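Local coordinates for protein (S)-ureidoglycine--glyoxylate transaminase (Bacillus subtilis, PDB 3ISL) that transfers the amino group of (S)-ureidoglycine to glyoxylate in purine catabolism, giving oxalurate and glycine with the help of pyridoxal 5'-phosphate, at residues 19-24 and 370-375. Numbering follows the deposited sequence.
Sequences PVEVDP and SCRKEN
S370 meets the 19-24 loop through its hydroxyl: OG accepts a nearly straight hydrogen bond from the backbone N of E21 (3.2 Å, 167°) and packs against V20 CB at 3.5 Å. The same OG is hydrogen-bonded to the carbonyl of I14, in the strand preceding the loop. After an inverse gamma turn centred on C371, R372 takes the N-cap position of helix 373-389. The contact joins this helix start of the class-V aminotransferase to the N-terminal loop, whose V20 side chain lies about 6 Å from that of K198, the cofactor-carrying lysine, unlinked here. R372 is extended from CG to NE and crosses the E21 side chain at about a right angle. Its NH1 forms a salt bridge with E21 OE1 at 2.7 Å, the oxygen lying in the guanidinium plane, and also bonds the Y369 carbonyl; NH2 adds a weak bond to OE1 at 3.3 Å. A water donates to E21 OE2 and accepts from R372 NH2 (2.8 Å), while I14 N also binds OE2. An alanine at E21 would probably leave the R372 guanidinium without its carboxylate mate and I14 N without its acceptor. N375 meets E21 tip to tip, its amide plane steeply inclined to the carboxylate.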
# COMPACT_ATOMS: atom_id res chain seq x y z
N PRO A 19 -13.55 -3.76 -5.81
CA PRO A 19 -12.76 -3.15 -6.86
C PRO A 19 -13.30 -3.52 -8.27
O PRO A 19 -13.72 -4.68 -8.49
CB PRO A 19 -11.37 -3.79 -6.65
CG PRO A 19 -11.69 -5.12 -6.01
CD PRO A 19 -12.84 -4.86 -5.13
N VAL A 20 -13.25 -2.54 -9.20
CA VAL A 20 -13.76 -2.74 -10.53
C VAL A 20 -12.69 -2.98 -11.59
O VAL A 20 -11.48 -3.04 -11.28
CB VAL A 20 -14.74 -1.56 -10.91
CG1 VAL A 20 -15.84 -1.44 -9.82
CG2 VAL A 20 -13.96 -0.22 -11.03
N GLU A 21 -13.09 -3.11 -12.84
CA GLU A 21 -12.14 -3.46 -13.91
C GLU A 21 -11.26 -2.24 -14.15
O GLU A 21 -11.72 -1.09 -14.00
CB GLU A 21 -12.88 -3.76 -15.20
CG GLU A 21 -13.62 -5.02 -15.25
CD GLU A 21 -14.63 -5.01 -16.35
OE1 GLU A 21 -14.42 -4.34 -17.41
OE2 GLU A 21 -15.65 -5.68 -16.15
N VAL A 22 -10.02 -2.49 -14.54
CA VAL A 22 -9.04 -1.45 -14.85
C VAL A 22 -8.97 -1.19 -16.35
O VAL A 22 -8.88 -2.18 -17.16
CB VAL A 22 -7.71 -1.92 -14.30
CG1 VAL A 22 -6.56 -0.98 -14.64
CG2 VAL A 22 -7.87 -1.96 -12.76
N ASP A 23 -8.95 0.09 -16.77
CA ASP A 23 -8.75 0.35 -18.21
C ASP A 23 -7.48 -0.38 -18.70
O ASP A 23 -6.45 -0.35 -18.01
CB ASP A 23 -8.62 1.88 -18.51
CG ASP A 23 -8.70 2.21 -20.04
OD1 ASP A 23 -7.83 1.77 -20.82
OD2 ASP A 23 -9.63 2.89 -20.50
N PRO A 24 -7.54 -1.01 -19.89
CA PRO A 24 -6.43 -1.65 -20.51
C PRO A 24 -5.23 -0.74 -20.69
O PRO A 24 -4.10 -1.23 -20.62
CB PRO A 24 -7.00 -2.08 -21.88
CG PRO A 24 -8.35 -2.48 -21.52
CD PRO A 24 -8.77 -1.26 -20.69
N SER A 370 -15.66 -0.18 -15.76
CA SER A 370 -16.85 -1.07 -15.67
C SER A 370 -18.18 -0.39 -16.06
O SER A 370 -19.24 -1.06 -16.38
CB SER A 370 -16.92 -1.57 -14.21
OG SER A 370 -16.00 -2.66 -14.01
N CYS A 371 -18.17 0.95 -16.05
CA CYS A 371 -19.36 1.72 -16.35
C CYS A 371 -19.41 1.89 -17.87
O CYS A 371 -19.02 2.95 -18.42
CB CYS A 371 -19.31 3.09 -15.64
SG CYS A 371 -20.80 4.03 -15.89
N ARG A 372 -19.81 0.82 -18.57
CA ARG A 372 -19.82 0.88 -20.03
C ARG A 372 -20.93 0.04 -20.57
O ARG A 372 -21.40 -0.91 -19.93
CB ARG A 372 -18.43 0.55 -20.65
CG ARG A 372 -18.09 -0.98 -20.69
CD ARG A 372 -16.61 -1.15 -21.19
NE ARG A 372 -16.29 -2.57 -21.36
CZ ARG A 372 -15.82 -3.30 -20.38
NH1 ARG A 372 -15.63 -2.69 -19.20
NH2 ARG A 372 -15.49 -4.59 -20.56
N LYS A 373 -21.40 0.40 -21.77
CA LYS A 373 -22.62 -0.23 -22.27
C LYS A 373 -22.55 -1.75 -22.38
O LYS A 373 -23.53 -2.41 -22.06
CB LYS A 373 -22.99 0.34 -23.60
CG LYS A 373 -22.27 -0.27 -24.81
CD LYS A 373 -22.64 0.58 -26.09
CE LYS A 373 -24.12 0.42 -26.32
NZ LYS A 373 -24.57 -0.29 -25.05
N GLU A 374 -21.40 -2.31 -22.75
CA GLU A 374 -21.26 -3.76 -22.87
C GLU A 374 -21.52 -4.49 -21.52
O GLU A 374 -22.18 -5.56 -21.48
CB GLU A 374 -19.86 -4.16 -23.43
CG GLU A 374 -19.63 -3.67 -24.89
CD GLU A 374 -18.94 -2.29 -24.95
OE1 GLU A 374 -18.99 -1.49 -23.98
OE2 GLU A 374 -18.33 -2.01 -25.97
N ASN A 375 -20.99 -3.91 -20.44
CA ASN A 375 -21.08 -4.49 -19.09
C ASN A 375 -22.52 -4.29 -18.56
O ASN A 375 -23.13 -5.19 -17.94
CB ASN A 375 -20.11 -3.79 -18.12
CG ASN A 375 -18.83 -4.43 -18.04
OD1 ASN A 375 -18.11 -4.30 -17.01
ND2 ASN A 375 -18.47 -5.16 -19.08
O HOH W 1 -15.91 -6.74 -18.88